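Local coordinates for extracellular solute-binding protein family 1 (Kribbella flavida, PDB 5IXP) that probably captures a solute, perhaps a sugar, outside the cell and delivers it to an ABC transporter, at residues 310-323 and 334-346. Residues are numbered along the deposited sequence; the frame is centred on the assembly and turned at random.
Sequences FPSTVDAYESEQVT and PVGKIFVNRANNV
Phe-310, Tyr-317 and Val-322 pack against one flank of helix 335-344, in the periplasmic-binding-protein fold expected of this ABC-transporter family. Strand 310-311, which pairs antiparallel with strand 108-121, leads through a 3-10 turn into the short helix 320-323, and helix 335-344 lies alongside. The apolar core centres on Val-340. Its CG2 sits 3.9 Å from Phe-310 CZ and also touches Val-322 CG1; the Tyr-317 side chain runs antiparallel to that of Val-340, its CB and CG against both methyls, with CG1 anti to the backbone N (chi1 165°). Phe-310 reaches the helix backbone with its far rim, CZ lying 3.5 Å from Val-340 N, and Phe-339 CB makes a CH-pi contact over one ring face, 4.2 Å from the centroid. The Tyr-317 hydroxyl donates to Pro-311 O (2.7 Å) from 32° off the carbonyl plane, which ties down the ring's outer end beside Ala-343 CB. A leucine here would probably leave Pro-311 O without this donor and open a gap beside Ala-343. At the N-terminal end of helix 335-344 the contacts are made with backbone oxygens, with no direct hydrogen bond between the segments. Gly-336 CA approaches Val-322 O to 3.2 Å in a CA-H...O contact; the backbones come this close because Gly-336 has no CB on the side facing that oxygen. Nearby, Lys-337 CG rests 3.2 Å from Thr-323 O.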
loop_
_atom_site.group_PDB
_atom_site.type_symbol
_atom_site.label_atom_id
_atom_site.label_comp_id
_atom_site.label_asym_id
_atom_site.label_seq_id
_atom_site.Cartn_x
_atom_site.Cartn_y
_atom_site.Cartn_z
ATOM N N PHE A 310 4.470 -9.241 3.915
ATOM C CA PHE A 310 3.251 -10.000 4.202
ATOM C C PHE A 310 2.722 -10.665 2.929
ATOM O O PHE A 310 2.558 -9.987 1.904
ATOM C CB PHE A 310 2.173 -9.109 4.817
ATOM C CG PHE A 310 1.080 -9.891 5.462
ATOM C CD1 PHE A 310 1.255 -10.419 6.731
ATOM C CD2 PHE A 310 -0.093 -10.167 4.775
ATOM C CE1 PHE A 310 0.252 -11.183 7.335
ATOM C CE2 PHE A 310 -1.107 -10.926 5.372
ATOM C CZ PHE A 310 -0.926 -11.438 6.651
ATOM N N PRO A 311 2.453 -11.974 2.951
ATOM C CA PRO A 311 2.072 -12.677 1.714
ATOM C C PRO A 311 0.737 -12.205 1.159
ATOM O O PRO A 311 -0.157 -11.785 1.893
ATOM C CB PRO A 311 1.977 -14.146 2.151
ATOM C CG PRO A 311 2.869 -14.244 3.344
ATOM C CD PRO A 311 2.685 -12.910 4.063
ATOM N N SER A 312 0.607 -12.291 -0.164
ATOM C CA SER A 312 -0.671 -12.054 -0.820
ATOM C C SER A 312 -1.337 -13.346 -1.276
ATOM O O SER A 312 -2.389 -13.293 -1.918
ATOM C CB SER A 312 -0.497 -11.101 -2.009
ATOM O OG SER A 312 0.310 -11.660 -3.041
ATOM N N THR A 313 -0.752 -14.496 -0.952
ATOM C CA THR A 313 -1.259 -15.794 -1.380
ATOM C C THR A 313 -2.045 -16.427 -0.237
ATOM O O THR A 313 -1.514 -16.595 0.870
ATOM C CB THR A 313 -0.103 -16.707 -1.799
ATOM O OG1 THR A 313 0.898 -16.705 -0.768
ATOM C CG2 THR A 313 0.528 -16.224 -3.112
ATOM N N VAL A 314 -3.300 -16.797 -0.505
ATOM C CA VAL A 314 -4.188 -17.161 0.603
ATOM C C VAL A 314 -3.726 -18.429 1.314
ATOM O O VAL A 314 -3.981 -18.598 2.516
ATOM C CB VAL A 314 -5.643 -17.294 0.117
ATOM C CG1 VAL A 314 -6.168 -15.947 -0.371
ATOM C CG2 VAL A 314 -5.756 -18.358 -0.973
ATOM N N ASP A 315 -3.057 -19.345 0.605
ATOM C CA ASP A 315 -2.605 -20.569 1.262
ATOM C C ASP A 315 -1.597 -20.277 2.364
ATOM O O ASP A 315 -1.511 -21.036 3.334
ATOM C CB ASP A 315 -1.977 -21.535 0.256
ATOM C CG ASP A 315 -2.997 -22.206 -0.635
ATOM O OD1 ASP A 315 -4.201 -22.020 -0.402
ATOM O OD2 ASP A 315 -2.584 -22.923 -1.580
ATOM N N ALA A 316 -0.804 -19.211 2.222
ATOM C CA ALA A 316 0.170 -18.882 3.251
ATOM C C ALA A 316 -0.502 -18.553 4.576
ATOM O O ALA A 316 0.126 -18.693 5.633
ATOM C CB ALA A 316 1.054 -17.708 2.799
ATOM N N TYR A 317 -1.768 -18.131 4.546
ATOM C CA TYR A 317 -2.469 -17.785 5.779
ATOM C C TYR A 317 -2.865 -19.014 6.579
ATOM O O TYR A 317 -3.314 -18.871 7.718
ATOM C CB TYR A 317 -3.719 -16.951 5.480
ATOM C CG TYR A 317 -3.467 -15.698 4.660
ATOM C CD1 TYR A 317 -2.196 -15.130 4.576
ATOM C CD2 TYR A 317 -4.507 -15.084 3.971
ATOM C CE1 TYR A 317 -1.972 -13.987 3.825
ATOM C CE2 TYR A 317 -4.295 -13.947 3.222
ATOM C CZ TYR A 317 -3.024 -13.400 3.148
ATOM O OH TYR A 317 -2.817 -12.259 2.397
ATOM N N GLU A 318 -2.721 -20.207 6.014
ATOM C CA GLU A 318 -2.925 -21.437 6.764
ATOM C C GLU A 318 -1.651 -21.906 7.445
ATOM O O GLU A 318 -1.676 -22.922 8.150
ATOM C CB GLU A 318 -3.455 -22.555 5.851
ATOM C CG GLU A 318 -4.508 -22.111 4.853
ATOM C CD GLU A 318 -5.925 -22.186 5.391
ATOM O OE1 GLU A 318 -6.136 -21.906 6.591
ATOM O OE2 GLU A 318 -6.834 -22.525 4.602
ATOM N N SER A 319 -0.545 -21.198 7.251
ATOM C CA SER A 319 0.731 -21.587 7.828
ATOM C C SER A 319 0.883 -20.992 9.216
ATOM O O SER A 319 0.706 -19.784 9.398
ATOM C CB SER A 319 1.890 -21.121 6.958
ATOM O OG SER A 319 3.110 -21.340 7.639
ATOM N N GLU A 320 1.244 -21.836 10.185
ATOM C CA GLU A 320 1.551 -21.332 11.517
ATOM C C GLU A 320 2.718 -20.357 11.497
ATOM O O GLU A 320 2.823 -19.523 12.399
ATOM C CB GLU A 320 1.844 -22.491 12.477
ATOM N N GLN A 321 3.611 -20.444 10.504
ATOM C CA GLN A 321 4.672 -19.444 10.401
ATOM C C GLN A 321 4.082 -18.042 10.359
ATOM O O GLN A 321 4.611 -17.110 10.978
ATOM C CB GLN A 321 5.537 -19.703 9.164
ATOM C CG GLN A 321 6.415 -20.947 9.263
ATOM C CD GLN A 321 7.434 -20.852 10.383
ATOM O OE1 GLN A 321 7.939 -19.771 10.690
ATOM N NE2 GLN A 321 7.731 -21.984 11.009
ATOM N N VAL A 322 2.956 -17.882 9.668
ATOM C CA VAL A 322 2.325 -16.566 9.598
ATOM C C VAL A 322 1.445 -16.318 10.817
ATOM O O VAL A 322 1.604 -15.315 11.518
ATOM C CB VAL A 322 1.519 -16.422 8.291
ATOM C CG1 VAL A 322 0.699 -15.137 8.314
ATOM C CG2 VAL A 322 2.443 -16.452 7.091
ATOM N N THR A 323 0.518 -17.235 11.104
ATOM C CA THR A 323 -0.529 -16.921 12.070
ATOM C C THR A 323 -0.022 -16.877 13.504
ATOM O O THR A 323 -0.706 -16.318 14.368
ATOM C CB THR A 323 -1.673 -17.926 11.971
ATOM O OG1 THR A 323 -1.170 -19.245 12.193
ATOM C CG2 THR A 323 -2.337 -17.851 10.599
ATOM N N PRO A 334 -1.030 -10.019 18.384
ATOM C CA PRO A 334 -0.986 -11.183 17.472
ATOM C C PRO A 334 -1.075 -10.736 16.016
ATOM O O PRO A 334 -2.073 -10.941 15.316
ATOM C CB PRO A 334 -2.202 -11.996 17.926
ATOM C CG PRO A 334 -3.189 -10.920 18.373
ATOM C CD PRO A 334 -2.360 -9.835 18.999
ATOM N N VAL A 335 -0.005 -10.091 15.540
ATOM C CA VAL A 335 -0.072 -9.401 14.248
ATOM C C VAL A 335 -0.248 -10.381 13.093
ATOM O O VAL A 335 -0.819 -10.024 12.056
ATOM C CB VAL A 335 1.168 -8.511 14.035
ATOM C CG1 VAL A 335 1.177 -7.367 15.039
ATOM C CG2 VAL A 335 2.461 -9.343 14.141
ATOM N N GLY A 336 0.233 -11.618 13.235
ATOM C CA GLY A 336 0.000 -12.600 12.188
ATOM C C GLY A 336 -1.479 -12.818 11.944
ATOM O O GLY A 336 -1.957 -12.748 10.807
ATOM N N LYS A 337 -2.233 -13.040 13.019
ATOM C CA LYS A 337 -3.667 -13.246 12.871
ATOM C C LYS A 337 -4.371 -11.950 12.493
ATOM O O LYS A 337 -5.296 -11.956 11.670
ATOM C CB LYS A 337 -4.241 -13.824 14.161
ATOM C CG LYS A 337 -3.766 -15.237 14.452
ATOM C CD LYS A 337 -4.244 -15.695 15.805
ATOM C CE LYS A 337 -3.866 -17.141 16.058
ATOM N NZ LYS A 337 -4.318 -17.542 17.412
ATOM N N ILE A 338 -3.939 -10.826 13.067
ATOM C CA ILE A 338 -4.592 -9.555 12.773
ATOM C C ILE A 338 -4.470 -9.233 11.289
ATOM O O ILE A 338 -5.459 -8.922 10.617
ATOM C CB ILE A 338 -4.005 -8.433 13.646
ATOM C CG1 ILE A 338 -4.467 -8.589 15.102
ATOM C CG2 ILE A 338 -4.407 -7.065 13.094
ATOM C CD1 ILE A 338 -3.606 -7.820 16.099
ATOM N N PHE A 339 -3.261 -9.333 10.739
ATOM C CA PHE A 339 -3.111 -8.889 9.361
ATOM C C PHE A 339 -3.618 -9.910 8.349
ATOM O O PHE A 339 -3.944 -9.523 7.218
ATOM C CB PHE A 339 -1.661 -8.464 9.121
ATOM C CG PHE A 339 -1.348 -7.154 9.774
ATOM C CD1 PHE A 339 -1.819 -5.968 9.219
ATOM C CD2 PHE A 339 -0.669 -7.100 10.980
ATOM C CE1 PHE A 339 -1.572 -4.749 9.836
ATOM C CE2 PHE A 339 -0.430 -5.893 11.594
ATOM C CZ PHE A 339 -0.880 -4.716 11.019
ATOM N N VAL A 340 -3.767 -11.181 8.733
ATOM C CA VAL A 340 -4.564 -12.095 7.913
ATOM C C VAL A 340 -5.992 -11.576 7.801
ATOM O O VAL A 340 -6.548 -11.459 6.701
ATOM C CB VAL A 340 -4.524 -13.524 8.485
ATOM C CG1 VAL A 340 -5.625 -14.373 7.864
ATOM C CG2 VAL A 340 -3.163 -14.151 8.229
ATOM N N ASN A 341 -6.608 -11.262 8.944
ATOM C CA ASN A 341 -7.955 -10.696 8.923
ATOM C C ASN A 341 -8.007 -9.413 8.105
ATOM O O ASN A 341 -8.942 -9.206 7.321
ATOM C CB ASN A 341 -8.444 -10.424 10.345
ATOM C CG ASN A 341 -8.706 -11.689 11.123
ATOM O OD1 ASN A 341 -8.881 -12.763 10.546
ATOM N ND2 ASN A 341 -8.759 -11.568 12.448
ATOM N N ARG A 342 -7.010 -8.539 8.272
ATOM C CA ARG A 342 -7.028 -7.268 7.546
ATOM C C ARG A 342 -6.900 -7.491 6.044
ATOM O O ARG A 342 -7.545 -6.798 5.254
ATOM C CB ARG A 342 -5.920 -6.337 8.051
ATOM C CG ARG A 342 -6.031 -5.953 9.534
ATOM C CD ARG A 342 -7.247 -5.074 9.839
ATOM N NE ARG A 342 -8.464 -5.824 10.152
ATOM C CZ ARG A 342 -9.615 -5.704 9.486
ATOM N NH1 ARG A 342 -10.672 -6.411 9.857
ATOM N NH2 ARG A 342 -9.720 -4.870 8.454
ATOM N N ALA A 343 -6.089 -8.466 5.630
ATOM C CA ALA A 343 -5.967 -8.752 4.205
ATOM C C ALA A 343 -7.261 -9.332 3.653
ATOM O O ALA A 343 -7.690 -8.971 2.547
ATOM C CB ALA A 343 -4.799 -9.707 3.953
ATOM N N ASN A 344 -7.900 -10.227 4.412
ATOM C CA ASN A 344 -9.122 -10.874 3.945
ATOM C C ASN A 344 -10.288 -9.906 3.837
ATOM O O ASN A 344 -11.281 -10.224 3.177
ATOM C CB ASN A 344 -9.503 -12.033 4.870
ATOM C CG ASN A 344 -8.681 -13.277 4.605
ATOM O OD1 ASN A 344 -8.233 -13.497 3.487
ATOM N ND2 ASN A 344 -8.492 -14.105 5.630
ATOM N N ASN A 345 -10.204 -8.739 4.469
ATOM C CA ASN A 345 -11.321 -7.808 4.461
ATOM C C ASN A 345 -11.081 -6.598 3.575
ATOM O O ASN A 345 -11.885 -5.653 3.592
ATOM C CB ASN A 345 -11.658 -7.407 5.891
ATOM C CG ASN A 345 -12.466 -8.486 6.593
ATOM O OD1 ASN A 345 -13.669 -8.619 6.355
ATOM N ND2 ASN A 345 -11.802 -9.294 7.425
ATOM N N VAL A 346 -10.011 -6.617 2.782
ATOM C CA VAL A 346 -9.810 -5.595 1.768
ATOM C C VAL A 346 -10.781 -5.844 0.625
ATOM O O VAL A 346 -10.965 -6.985 0.181
ATOM C CB VAL A 346 -8.356 -5.595 1.269
ATOM C CG1 VAL A 346 -8.199 -4.660 0.066
ATOM C CG2 VAL A 346 -7.417 -5.189 2.381
HETATM O O HOH W 1 -0.611 -14.065 15.553
#